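Local coordinates for uncharacterized protein (PDB 3OT2), which is of unknown function but, as a member of the Uma2 (DUF820) family in the PD-(D/E)xK clan, is probably a nuclease of restriction-endonuclease type, at residues Glu26-Lys31 against Gly74-Val79; Val79-Val84 against Ile110-Pro115; Ser83-Ser88 against Ile104-Thr109; Thr134-Leu139 against Pro167-Ala172. All coordinates share one frame; numbering follows the deposited sequence.

Interaction 1. Residues Glu26-Lys31 against Gly74-Val79; sequences EYIEGK and GDHSTV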
loop_
_atom_site.group_PDB
_atom_site.type_symbol
_atom_site.label_atom_id
_atom_site.label_comp_id
_atom_site.label_asym_id
_atom_site.label_seq_id
_atom_site.Cartn_x
_atom_site.Cartn_y
_atom_site.Cartn_z
ATOM N N GLU A 26 -19.071 5.977 0.388
ATOM C CA GLU A 26 -18.524 5.397 -0.820
ATOM C C GLU A 26 -19.172 4.056 -1.062
ATOM O O GLU A 26 -19.606 3.392 -0.112
ATOM C CB GLU A 26 -16.999 5.251 -0.730
ATOM C CG GLU A 26 -16.271 6.571 -0.577
ATOM C CD GLU A 26 -14.757 6.481 -0.642
ATOM O OE1 GLU A 26 -14.171 5.749 0.181
ATOM O OE2 GLU A 26 -14.145 7.182 -1.476
ATOM N N TYR A 27 -19.282 3.678 -2.334
ATOM C CA TYR A 27 -19.812 2.382 -2.760
ATOM C C TYR A 27 -18.643 1.641 -3.411
ATOM O O TYR A 27 -18.210 1.994 -4.516
ATOM C CB TYR A 27 -21.026 2.548 -3.687
ATOM C CG TYR A 27 -21.612 1.238 -4.166
ATOM C CD1 TYR A 27 -22.582 0.570 -3.422
ATOM C CD2 TYR A 27 -21.229 0.686 -5.384
ATOM C CE1 TYR A 27 -23.142 -0.630 -3.869
ATOM C CE2 TYR A 27 -21.779 -0.509 -5.841
ATOM C CZ TYR A 27 -22.745 -1.157 -5.085
ATOM O OH TYR A 27 -23.262 -2.347 -5.530
ATOM N N ILE A 28 -18.064 0.680 -2.660
ATOM C CA ILE A 28 -16.862 -0.055 -3.062
ATOM C C ILE A 28 -17.127 -1.534 -2.983
ATOM O O ILE A 28 -17.467 -2.034 -1.909
ATOM C CB ILE A 28 -15.648 0.331 -2.176
ATOM C CG1 ILE A 28 -15.458 1.867 -2.074
ATOM C CG2 ILE A 28 -14.371 -0.359 -2.691
ATOM C CD1 ILE A 28 -14.751 2.321 -0.842
ATOM N N GLU A 29 -16.958 -2.235 -4.114
ATOM C CA GLU A 29 -17.128 -3.696 -4.219
ATOM C C GLU A 29 -18.496 -4.147 -3.658
ATOM O O GLU A 29 -18.590 -5.165 -2.966
ATOM C CB GLU A 29 -15.965 -4.425 -3.510
ATOM C CG GLU A 29 -14.603 -4.083 -4.100
ATOM C CD GLU A 29 -13.390 -4.691 -3.429
ATOM O OE1 GLU A 29 -13.437 -4.904 -2.195
ATOM O OE2 GLU A 29 -12.360 -4.870 -4.119
ATOM N N GLY A 30 -19.531 -3.363 -3.941
ATOM C CA GLY A 30 -20.897 -3.640 -3.507
ATOM C C GLY A 30 -21.235 -3.270 -2.074
ATOM O O GLY A 30 -22.365 -3.492 -1.645
ATOM N N LYS A 31 -20.268 -2.697 -1.325
ATOM C CA LYS A 31 -20.433 -2.320 0.080
ATOM C C LYS A 31 -20.478 -0.805 0.247
ATOM O O LYS A 31 -19.799 -0.077 -0.482
ATOM C CB LYS A 31 -19.283 -2.880 0.940
ATOM C CG LYS A 31 -19.075 -4.392 0.847
ATOM C CD LYS A 31 -17.714 -4.801 1.422
ATOM C CE LYS A 31 -17.331 -6.228 1.103
ATOM N NZ LYS A 31 -16.837 -6.390 -0.295
ATOM N N GLY A 74 -16.671 2.423 -13.135
ATOM C CA GLY A 74 -16.308 1.016 -12.981
ATOM C C GLY A 74 -17.034 0.277 -11.876
ATOM O O GLY A 74 -16.414 -0.521 -11.167
ATOM N N ASP A 75 -18.350 0.555 -11.722
ATOM C CA ASP A 75 -19.280 -0.027 -10.737
ATOM C C ASP A 75 -18.986 0.439 -9.281
ATOM O O ASP A 75 -19.514 -0.142 -8.319
ATOM C CB ASP A 75 -19.333 -1.568 -10.823
ATOM C CG ASP A 75 -20.542 -2.202 -10.155
ATOM O OD1 ASP A 75 -21.674 -1.708 -10.376
ATOM O OD2 ASP A 75 -20.353 -3.181 -9.385
ATOM N N HIS A 76 -18.189 1.514 -9.123
ATOM C CA HIS A 76 -17.872 2.090 -7.812
ATOM C C HIS A 76 -18.270 3.546 -7.778
ATOM O O HIS A 76 -18.274 4.198 -8.823
ATOM C CB HIS A 76 -16.356 1.980 -7.483
ATOM C CG HIS A 76 -15.820 0.588 -7.256
ATOM N ND1 HIS A 76 -14.570 0.389 -6.683
ATOM C CD2 HIS A 76 -16.354 -0.624 -7.560
ATOM C CE1 HIS A 76 -14.389 -0.925 -6.662
ATOM N NE2 HIS A 76 -15.430 -1.573 -7.188
ATOM N N SER A 77 -18.541 4.072 -6.584
ATOM C CA SER A 77 -18.838 5.494 -6.393
ATOM C C SER A 77 -18.017 5.984 -5.207
ATOM O O SER A 77 -18.319 5.646 -4.061
ATOM C CB SER A 77 -20.329 5.730 -6.194
ATOM O OG SER A 77 -20.527 7.127 -6.108
ATOM N N THR A 78 -16.936 6.719 -5.491
ATOM C CA THR A 78 -15.987 7.139 -4.466
ATOM C C THR A 78 -15.872 8.655 -4.350
ATOM O O THR A 78 -16.313 9.397 -5.226
ATOM C CB THR A 78 -14.597 6.524 -4.734
ATOM O OG1 THR A 78 -14.143 6.880 -6.043
ATOM C CG2 THR A 78 -14.590 4.998 -4.559
ATOM N N VAL A 79 -15.292 9.098 -3.232
ATOM C CA VAL A 79 -15.092 10.507 -2.927
ATOM C C VAL A 79 -13.623 10.694 -2.522
ATOM O O VAL A 79 -13.325 10.777 -1.326
ATOM C CB VAL A 79 -16.081 11.042 -1.850
ATOM C CG1 VAL A 79 -15.971 12.563 -1.716
ATOM C CG2 VAL A 79 -17.521 10.647 -2.156
HETATM O O HOH W 1 -22.227 -4.106 -7.526
HETATM O O HOH W 2 -19.050 -2.211 -6.397
#
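The imidazole of His76 turns one face to the backbone at the end of strand 25-28: Ile28 CA stands 4.3 Å above the plane over the ring centre, and Glu29 N lies 3.5 Å above it, displaced to the rim. His76 also stacks with the ring of His128. The Tyr27 ring meets Asp75 with its edge, CE2 coming 3.4 Å from Asp75 O in the ring plane, while Gly30 N lies over one face. The phenol OH is bonded to Ile10 O and, through a water, to Asp75 OD2. Two beta hairpins join here, 25-28/31-34 with its type I' turn at Ile28-Lys31 and 71-73/76-78. A single antiparallel hydrogen-bonded pair links them: Tyr27 N gives to Ser77 O (2.8 Å) and Ser77 N to Tyr27 O (3.0 Å), the strand axes running at 145°. Farther along, the extended Glu26 side chain passes Thr78, and its OE2 takes Val79 N on the anti lone pair at 2.8 Å, nearly straight at 171°. An alanine at Glu26 would probably leave Val79 N without this acceptor and open a gap beside Thr78 CB. OE1 of the same carboxylate has a weak bond to Asn125 on helix 119-131. The Ser77 side chain lies about 6 Å from the bound 1,4-butanediol.

Interaction 2. Residues Val79-Val84 against Ile110-Pro115; sequences VPDISV and IEILSP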
loop_
_atom_site.group_PDB
_atom_site.type_symbol
_atom_site.label_atom_id
_atom_site.label_comp_id
_atom_site.label_asym_id
_atom_site.label_seq_id
_atom_site.Cartn_x
_atom_site.Cartn_y
_atom_site.Cartn_z
ATOM N N VAL A 79 -15.292 9.098 -3.232
ATOM C CA VAL A 79 -15.092 10.507 -2.927
ATOM C C VAL A 79 -13.623 10.694 -2.522
ATOM O O VAL A 79 -13.325 10.777 -1.326
ATOM C CB VAL A 79 -16.081 11.042 -1.850
ATOM C CG1 VAL A 79 -15.971 12.563 -1.716
ATOM C CG2 VAL A 79 -17.521 10.647 -2.156
ATOM N N PRO A 80 -12.686 10.790 -3.497
ATOM C CA PRO A 80 -11.282 11.011 -3.133
ATOM C C PRO A 80 -11.147 12.303 -2.333
ATOM O O PRO A 80 -11.925 13.232 -2.565
ATOM C CB PRO A 80 -10.578 11.127 -4.497
ATOM C CG PRO A 80 -11.441 10.383 -5.427
ATOM C CD PRO A 80 -12.841 10.701 -4.964
ATOM N N ASP A 81 -10.177 12.369 -1.401
ATOM C CA ASP A 81 -9.960 13.599 -0.643
ATOM C C ASP A 81 -9.769 14.786 -1.625
ATOM O O ASP A 81 -10.359 15.860 -1.430
ATOM C CB ASP A 81 -8.750 13.450 0.301
ATOM C CG ASP A 81 -8.993 12.571 1.517
ATOM O OD1 ASP A 81 -10.186 12.375 1.894
ATOM O OD2 ASP A 81 -8.000 12.110 2.118
ATOM N N ILE A 82 -8.961 14.570 -2.690
ATOM C CA ILE A 82 -8.715 15.559 -3.763
ATOM C C ILE A 82 -8.733 14.826 -5.086
ATOM O O ILE A 82 -8.067 13.811 -5.231
ATOM C CB ILE A 82 -7.402 16.361 -3.595
ATOM C CG1 ILE A 82 -7.315 17.034 -2.207
ATOM C CG2 ILE A 82 -7.200 17.391 -4.738
ATOM C CD1 ILE A 82 -5.925 17.330 -1.780
ATOM N N SER A 83 -9.501 15.353 -6.045
ATOM C CA SER A 83 -9.574 14.868 -7.421
ATOM C C SER A 83 -9.103 15.968 -8.349
ATOM O O SER A 83 -9.582 17.098 -8.249
ATOM C CB SER A 83 -11.017 14.501 -7.757
ATOM O OG SER A 83 -11.284 13.246 -7.178
ATOM N N VAL A 84 -8.183 15.650 -9.249
ATOM C CA VAL A 84 -7.663 16.635 -10.201
ATOM C C VAL A 84 -8.022 16.165 -11.615
ATOM O O VAL A 84 -7.745 15.021 -11.990
ATOM C CB VAL A 84 -6.138 16.923 -10.036
ATOM C CG1 VAL A 84 -5.731 18.158 -10.833
ATOM C CG2 VAL A 84 -5.751 17.106 -8.564
ATOM N N ILE A 110 -5.680 12.167 -5.024
ATOM C CA ILE A 110 -4.854 12.345 -3.828
ATOM C C ILE A 110 -5.669 11.938 -2.615
ATOM O O ILE A 110 -6.760 12.456 -2.400
ATOM C CB ILE A 110 -4.288 13.780 -3.692
ATOM C CG1 ILE A 110 -3.428 14.160 -4.925
ATOM C CG2 ILE A 110 -3.503 13.936 -2.385
ATOM C CD1 ILE A 110 -3.314 15.590 -5.151
ATOM N N GLU A 111 -5.135 10.977 -1.844
ATOM C CA GLU A 111 -5.743 10.477 -0.626
ATOM C C GLU A 111 -4.823 10.771 0.521
ATOM O O GLU A 111 -3.616 10.559 0.419
ATOM C CB GLU A 111 -6.029 8.969 -0.719
ATOM C CG GLU A 111 -6.984 8.601 -1.849
ATOM C CD GLU A 111 -8.463 8.864 -1.598
ATOM O OE1 GLU A 111 -8.814 9.616 -0.657
ATOM O OE2 GLU A 111 -9.279 8.328 -2.372
ATOM N N ILE A 112 -5.378 11.278 1.601
ATOM C CA ILE A 112 -4.579 11.602 2.779
ATOM C C ILE A 112 -5.092 10.769 3.932
ATOM O O ILE A 112 -6.278 10.840 4.258
ATOM C CB ILE A 112 -4.618 13.128 3.088
ATOM C CG1 ILE A 112 -4.169 13.956 1.864
ATOM C CG2 ILE A 112 -3.761 13.473 4.310
ATOM C CD1 ILE A 112 -5.005 15.241 1.686
ATOM N N LEU A 113 -4.200 9.978 4.547
ATOM C CA LEU A 113 -4.577 9.165 5.703
ATOM C C LEU A 113 -4.888 10.013 6.917
ATOM O O LEU A 113 -4.344 11.103 7.099
ATOM C CB LEU A 113 -3.470 8.162 6.068
ATOM C CG LEU A 113 -3.110 7.110 5.011
ATOM C CD1 LEU A 113 -2.003 6.232 5.537
ATOM C CD2 LEU A 113 -4.346 6.276 4.612
ATOM N N SER A 114 -5.794 9.496 7.738
ATOM C CA SER A 114 -6.194 10.076 9.021
ATOM C C SER A 114 -6.366 8.880 9.968
ATOM O O SER A 114 -6.454 7.754 9.467
ATOM C CB SER A 114 -7.432 10.965 8.887
ATOM O OG SER A 114 -8.537 10.316 8.297
ATOM N N PRO A 115 -6.283 9.044 11.310
ATOM C CA PRO A 115 -6.330 7.865 12.205
ATOM C C PRO A 115 -7.432 6.817 11.942
ATOM O O PRO A 115 -7.156 5.625 12.096
ATOM C CB PRO A 115 -6.539 8.489 13.584
ATOM C CG PRO A 115 -5.907 9.832 13.488
ATOM C CD PRO A 115 -6.096 10.295 12.078
HETATM O O HOH W 3 -11.376 9.151 0.144
HETATM O O HOH W 4 -8.137 9.229 2.308
#
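Asp81 and Glu111 meet where the family signature PD-(D/E)xK would place its acidic pair: Pro80-Asp81 leads into strand 82-86, and Glu111 sits on the neighbouring antiparallel strand 108-112, consistent with a nuclease-type site. The signature lysine position is occupied by Leu113, whereas Lys35, from outside the two segments, forms a salt bridge with Asp81 OD1. Each carboxylate grips the other segment's backbone. Asp81 OD2 receives Ile112 N at 2.8 Å, on its anti side and 18° out of the carboxylate plane, and it also bonds to His42 NE2. Glu111 bends at chi2 (-78°), and its OE1 accepts Asp81 N at 3.2 Å from well above the carboxylate plane, while OE2 lies 3.4 Å from Pro80 CA. The carboxylate planes stand 73° apart, and one water lies 2.9 Å from Asp81 OD2 and 3.1 Å from Glu111 OE1. An alanine at Glu111 would probably leave Asp81 N without its acceptor and that water less firmly placed. Beside the site, Ile82 and Ile110 form an antiparallel hydrogen-bonded pair, with Ile110 N to Ile82 O at 2.9 Å and CB to CB at 4.0 Å; Ile112 CD1 touches Ile82 CD1. These isoleucines pack on helix 40-57, Glu111 touches helix 119-131, and strands 63-67 and 136-141 border the pair of strands within the mixed sheet.

Interaction 3. Residues Ser83-Ser88 against Ile104-Thr109; sequences SVFIWS and IAPDWT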
loop_
_atom_site.group_PDB
_atom_site.type_symbol
_atom_site.label_atom_id
_atom_site.label_comp_id
_atom_site.label_asym_id
_atom_site.label_seq_id
_atom_site.Cartn_x
_atom_site.Cartn_y
_atom_site.Cartn_z
ATOM N N SER A 83 -9.501 15.353 -6.045
ATOM C CA SER A 83 -9.574 14.868 -7.421
ATOM C C SER A 83 -9.103 15.968 -8.349
ATOM O O SER A 83 -9.582 17.098 -8.249
ATOM C CB SER A 83 -11.017 14.501 -7.757
ATOM O OG SER A 83 -11.284 13.246 -7.178
ATOM N N VAL A 84 -8.183 15.650 -9.249
ATOM C CA VAL A 84 -7.663 16.635 -10.201
ATOM C C VAL A 84 -8.022 16.165 -11.615
ATOM O O VAL A 84 -7.745 15.021 -11.990
ATOM C CB VAL A 84 -6.138 16.923 -10.036
ATOM C CG1 VAL A 84 -5.731 18.158 -10.833
ATOM C CG2 VAL A 84 -5.751 17.106 -8.564
ATOM N N PHE A 85 -8.683 17.044 -12.380
ATOM C CA PHE A 85 -9.091 16.732 -13.763
ATOM C C PHE A 85 -8.502 17.726 -14.718
ATOM O O PHE A 85 -8.605 18.922 -14.459
ATOM C CB PHE A 85 -10.636 16.797 -13.898
ATOM C CG PHE A 85 -11.389 15.672 -13.234
ATOM C CD1 PHE A 85 -11.737 15.745 -11.895
ATOM C CD2 PHE A 85 -11.777 14.552 -13.959
ATOM C CE1 PHE A 85 -12.428 14.704 -11.284
ATOM C CE2 PHE A 85 -12.494 13.520 -13.350
ATOM C CZ PHE A 85 -12.813 13.604 -12.017
ATOM N N ILE A 86 -7.943 17.252 -15.854
ATOM C CA ILE A 86 -7.434 18.129 -16.911
ATOM C C ILE A 86 -8.677 18.824 -17.505
ATOM O O ILE A 86 -9.795 18.279 -17.391
ATOM C CB ILE A 86 -6.540 17.406 -17.961
ATOM C CG1 ILE A 86 -7.356 16.413 -18.846
ATOM C CG2 ILE A 86 -5.331 16.739 -17.255
ATOM C CD1 ILE A 86 -6.569 15.721 -20.001
ATOM N N TRP A 87 -8.497 20.038 -18.075
ATOM C CA TRP A 87 -9.612 20.861 -18.519
ATOM C C TRP A 87 -10.547 20.153 -19.479
ATOM O O TRP A 87 -11.752 20.226 -19.266
ATOM C CB TRP A 87 -9.126 22.170 -19.146
ATOM C CG TRP A 87 -9.986 23.342 -18.763
ATOM C CD1 TRP A 87 -10.965 23.920 -19.520
ATOM C CD2 TRP A 87 -9.986 24.036 -17.502
ATOM N NE1 TRP A 87 -11.562 24.939 -18.813
ATOM C CE2 TRP A 87 -10.975 25.036 -17.574
ATOM C CE3 TRP A 87 -9.263 23.894 -16.306
ATOM C CZ2 TRP A 87 -11.233 25.917 -16.506
ATOM C CZ3 TRP A 87 -9.510 24.775 -15.262
ATOM C CH2 TRP A 87 -10.470 25.786 -15.376
ATOM N N SER A 88 -10.010 19.440 -20.501
ATOM C CA SER A 88 -10.810 18.737 -21.525
ATOM C C SER A 88 -11.694 17.618 -20.943
ATOM O O SER A 88 -12.658 17.218 -21.586
ATOM C CB SER A 88 -9.900 18.153 -22.601
ATOM O OG SER A 88 -9.020 17.174 -22.065
ATOM N N ILE A 104 -16.532 9.733 -14.391
ATOM C CA ILE A 104 -15.198 9.378 -14.879
ATOM C C ILE A 104 -14.165 9.424 -13.744
ATOM O O ILE A 104 -14.391 10.057 -12.717
ATOM C CB ILE A 104 -14.774 10.313 -16.061
ATOM C CG1 ILE A 104 -14.907 11.811 -15.694
ATOM C CG2 ILE A 104 -15.536 9.976 -17.377
ATOM C CD1 ILE A 104 -14.068 12.717 -16.528
ATOM N N ALA A 105 -13.029 8.759 -13.952
ATOM C CA ALA A 105 -11.933 8.711 -13.001
ATOM C C ALA A 105 -11.137 10.030 -13.041
ATOM O O ALA A 105 -10.975 10.585 -14.132
ATOM C CB ALA A 105 -11.028 7.524 -13.307
ATOM N N PRO A 106 -10.602 10.534 -11.896
ATOM C CA PRO A 106 -9.771 11.762 -11.962
ATOM C C PRO A 106 -8.488 11.527 -12.750
ATOM O O PRO A 106 -8.056 10.389 -12.876
ATOM C CB PRO A 106 -9.436 12.068 -10.489
ATOM C CG PRO A 106 -10.287 11.147 -9.667
ATOM C CD PRO A 106 -10.649 9.977 -10.531
ATOM N N ASP A 107 -7.846 12.583 -13.247
ATOM C CA ASP A 107 -6.539 12.414 -13.890
ATOM C C ASP A 107 -5.489 12.171 -12.817
ATOM O O ASP A 107 -4.510 11.463 -13.028
ATOM C CB ASP A 107 -6.196 13.668 -14.715
ATOM C CG ASP A 107 -6.999 13.689 -15.980
ATOM O OD1 ASP A 107 -6.622 12.961 -16.926
ATOM O OD2 ASP A 107 -8.087 14.325 -15.982
ATOM N N TRP A 108 -5.718 12.739 -11.642
ATOM C CA TRP A 108 -4.816 12.640 -10.508
ATOM C C TRP A 108 -5.649 12.565 -9.225
ATOM O O TRP A 108 -6.454 13.465 -8.955
ATOM C CB TRP A 108 -3.858 13.851 -10.526
ATOM C CG TRP A 108 -2.844 13.959 -9.415
ATOM C CD1 TRP A 108 -2.391 12.964 -8.588
ATOM C CD2 TRP A 108 -2.068 15.128 -9.109
ATOM N NE1 TRP A 108 -1.429 13.468 -7.734
ATOM C CE2 TRP A 108 -1.196 14.789 -8.055
ATOM C CE3 TRP A 108 -2.046 16.453 -9.615
ATOM C CZ2 TRP A 108 -0.309 15.726 -7.493
ATOM C CZ3 TRP A 108 -1.154 17.371 -9.064
ATOM C CH2 TRP A 108 -0.318 17.014 -8.007
ATOM N N THR A 109 -5.501 11.456 -8.475
ATOM C CA THR A 109 -6.238 11.276 -7.225
ATOM C C THR A 109 -5.272 11.428 -6.054
ATOM O O THR A 109 -4.170 10.892 -6.091
ATOM C CB THR A 109 -7.040 9.946 -7.182
ATOM O OG1 THR A 109 -7.774 9.899 -5.959
ATOM C CG2 THR A 109 -6.157 8.685 -7.227
#
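Val84 and Trp108 form an antiparallel hydrogen-bonded pair, Val84 N reaching Trp108 O at 2.8 Å and Trp108 N returning to Val84 O at 3.1 Å. Asp107 N also approaches Val84 O, at 2.7 Å, but its angle of 129° makes this bond weak. Two residues, Asp107 and Trp108, thus face the one Val84, the definition of a classic beta bulge, set at the start of strand 108-112.

Among the side-chain polar bonds, Asp107 carries the contact. Its OD2 accepts Ile86 N at 2.9 Å in a nearly straight bond arriving 52° out of the carboxylate plane. The Ile86 and Asp107 side chains cross at about a right angle, with Ile86 CG1 and CG2 against the carboxylate.

Aromatic and apolar contacts fill the rest. Pro106 CA sits over one face of the Phe85 ring, 3.8 Å from its centroid and 23° off the normal, a CH-pi contact, while Ile104 CD1 touches Phe85 CE2 at 3.6 Å. Val84 and Trp108 lie side by side, pointing the same way, with Val84 CG2 3.9 Å from Trp108 CE3. Ser83 OG meets Pro106 CG at 3.4 Å.

Asp107 has further partners outside the segments: OD2 forms a salt bridge with Arg89 and OD1 a hydrogen bond with Gln135. Gripped by a backbone N-H, a guanidinium and an amide, this buried carboxylate is probably held in its ionised form and fixed in rotation, whereas Ile104 O, at the edge of the Phe85 ring, is buried without a polar partner.

Interaction 4. Residues Thr134-Leu139 against Pro167-Ala172; sequences TQMGWL and PVPSFA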
loop_
_atom_site.group_PDB
_atom_site.type_symbol
_atom_site.label_atom_id
_atom_site.label_comp_id
_atom_site.label_asym_id
_atom_site.label_seq_id
_atom_site.Cartn_x
_atom_site.Cartn_y
_atom_site.Cartn_z
ATOM N N THR A 134 -6.924 6.845 -14.538
ATOM C CA THR A 134 -6.211 7.850 -13.741
ATOM C C THR A 134 -4.717 7.793 -14.093
ATOM O O THR A 134 -4.153 6.711 -14.245
ATOM C CB THR A 134 -6.500 7.644 -12.260
ATOM O OG1 THR A 134 -7.902 7.851 -12.058
ATOM C CG2 THR A 134 -5.711 8.588 -11.350
ATOM N N GLN A 135 -4.093 8.971 -14.265
ATOM C CA GLN A 135 -2.677 9.052 -14.607
ATOM C C GLN A 135 -1.824 8.809 -13.389
ATOM O O GLN A 135 -0.761 8.219 -13.510
ATOM C CB GLN A 135 -2.307 10.429 -15.204
ATOM C CG GLN A 135 -3.191 10.904 -16.364
ATOM C CD GLN A 135 -2.760 12.265 -16.877
ATOM O OE1 GLN A 135 -1.572 12.643 -16.835
ATOM N NE2 GLN A 135 -3.718 13.022 -17.430
HETATM N N MSE A 136 -2.232 9.330 -12.231
HETATM C CA MSE A 136 -1.420 9.198 -11.021
HETATM C C MSE A 136 -2.267 9.192 -9.769
HETATM O O MSE A 136 -3.266 9.904 -9.673
HETATM C CB MSE A 136 -0.389 10.361 -10.928
HETATM C CG MSE A 136 0.548 10.234 -9.701
HETATM SE SE MSE A 136 1.883 11.637 -9.639
HETATM C CE MSE A 136 3.098 10.978 -11.013
ATOM N N GLY A 137 -1.813 8.417 -8.796
ATOM C CA GLY A 137 -2.382 8.397 -7.462
ATOM C C GLY A 137 -1.321 8.784 -6.455
ATOM O O GLY A 137 -0.155 8.412 -6.603
ATOM N N TRP A 138 -1.706 9.588 -5.458
ATOM C CA TRP A 138 -0.881 9.927 -4.307
ATOM C C TRP A 138 -1.536 9.409 -3.051
ATOM O O TRP A 138 -2.712 9.698 -2.816
ATOM C CB TRP A 138 -0.722 11.460 -4.135
ATOM C CG TRP A 138 0.392 12.145 -4.881
ATOM C CD1 TRP A 138 1.137 11.661 -5.914
ATOM C CD2 TRP A 138 0.802 13.499 -4.686
ATOM N NE1 TRP A 138 2.044 12.609 -6.327
ATOM C CE2 TRP A 138 1.866 13.748 -5.578
ATOM C CE3 TRP A 138 0.409 14.514 -3.788
ATOM C CZ2 TRP A 138 2.548 14.976 -5.606
ATOM C CZ3 TRP A 138 1.086 15.724 -3.810
ATOM C CH2 TRP A 138 2.140 15.949 -4.714
ATOM N N LEU A 139 -0.785 8.675 -2.235
ATOM C CA LEU A 139 -1.253 8.257 -0.919
ATOM C C LEU A 139 -0.332 8.947 0.073
ATOM O O LEU A 139 0.849 8.600 0.174
ATOM C CB LEU A 139 -1.302 6.722 -0.723
ATOM C CG LEU A 139 -1.655 6.245 0.706
ATOM C CD1 LEU A 139 -2.914 6.901 1.227
ATOM C CD2 LEU A 139 -1.792 4.750 0.756
ATOM N N PRO A 167 6.866 13.326 -7.301
ATOM C CA PRO A 167 6.448 13.423 -8.709
ATOM C C PRO A 167 5.003 13.873 -8.868
ATOM O O PRO A 167 4.112 13.539 -8.062
ATOM C CB PRO A 167 6.588 11.986 -9.237
ATOM C CG PRO A 167 7.441 11.284 -8.275
ATOM C CD PRO A 167 7.251 11.947 -6.950
ATOM N N VAL A 168 4.772 14.584 -9.947
ATOM C CA VAL A 168 3.454 15.103 -10.291
ATOM C C VAL A 168 3.132 14.685 -11.725
ATOM O O VAL A 168 4.065 14.429 -12.492
ATOM C CB VAL A 168 3.403 16.654 -10.103
ATOM C CG1 VAL A 168 3.469 17.034 -8.623
ATOM C CG2 VAL A 168 4.488 17.381 -10.914
ATOM N N PRO A 169 1.847 14.606 -12.142
ATOM C CA PRO A 169 1.569 14.309 -13.567
ATOM C C PRO A 169 2.161 15.403 -14.451
ATOM O O PRO A 169 2.378 16.523 -13.973
ATOM C CB PRO A 169 0.041 14.284 -13.644
ATOM C CG PRO A 169 -0.438 14.248 -12.244
ATOM C CD PRO A 169 0.610 14.889 -11.398
ATOM N N SER A 170 2.479 15.084 -15.713
ATOM C CA SER A 170 3.152 16.054 -16.580
ATOM C C SER A 170 2.321 17.355 -16.775
ATOM O O SER A 170 2.932 18.425 -16.879
ATOM C CB SER A 170 3.550 15.431 -17.916
ATOM O OG SER A 170 2.407 14.951 -18.604
ATOM N N PHE A 171 0.967 17.299 -16.726
ATOM C CA PHE A 171 0.197 18.549 -16.864
ATOM C C PHE A 171 0.478 19.502 -15.674
ATOM O O PHE A 171 0.300 20.708 -15.824
ATOM C CB PHE A 171 -1.322 18.289 -16.983
ATOM C CG PHE A 171 -1.988 17.718 -15.740
ATOM C CD1 PHE A 171 -2.402 18.555 -14.700
ATOM C CD2 PHE A 171 -2.259 16.349 -15.638
ATOM C CE1 PHE A 171 -3.057 18.031 -13.578
ATOM C CE2 PHE A 171 -2.963 15.835 -14.530
ATOM C CZ PHE A 171 -3.335 16.674 -13.503
ATOM N N ALA A 172 0.908 18.960 -14.504
ATOM C CA ALA A 172 1.203 19.766 -13.325
ATOM C C ALA A 172 2.727 19.892 -13.068
ATOM O O ALA A 172 3.126 20.269 -11.964
ATOM C CB ALA A 172 0.513 19.137 -12.103
HETATM O O HOH W 5 -0.278 14.694 -17.894
#
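Met136, present as selenomethionine, pushes its side chain into the angle formed by Pro167, Val168 and Pro169. The chain is extended as far as SE, with CG anti to the backbone N, and then bends at chi3 (-76°), which carries CE against Pro167 CB at 4.0 Å while SE rests 3.9 Å from Pro169 CD. SE also comes within 3.3 Å of Pro167 O. That same carbonyl fits against the rim of the Trp138 indole: Trp138 NE1 donates to Pro167 O at 2.9 Å, the oxygen lying in the indole plane and the donor nearly along the C=O axis, although the bond is bent to 140° at the hydrogen. Past it, Val168 lies alongside the indole, CG1 3.8 Å from Trp138 CZ2. Both knobs project from strand 136-141, the second strand of a beta-alpha-beta crossover that leaves strand 108-112 and returns through helix 119-131; the loop following strand 157-159 folds over them. Val168 and Pro169 touch Trp108 of the neighbouring strand as well. At the other end, Gln135 fills the corner between Pro169 and Phe171: OE1 is 3.9 Å from Pro169 CB and lies in the Phe171 ring plane at its edge, amide and ring being 79° apart. A water joins OE1 to Phe171 N in the short 3-10 turn, and Gln135 NE2 bonds to Asp107 OD1.

How the interactions relate
From the N terminus, interaction 1 closes a loop of 42 residues that includes helix 40-57, joining two hairpins at the edge of the fold. The chain runs straight on: Val79 ends interaction 1 and begins interaction 2. Interactions 2 and 3 share Ser83 and Val84 and nest, the pairing of 83-88 with 104-109 lying inside that of 79-84 with 110-115; together they zip strands 82-86 and 108-112. After helix 119-131, interaction 4 follows in series and ties strand 136-141 to a late loop. It abuts interaction 3, with Asp107 O 2.8 Å from Gln135 N, and stands about 22 Å, centre to centre, from interaction 1.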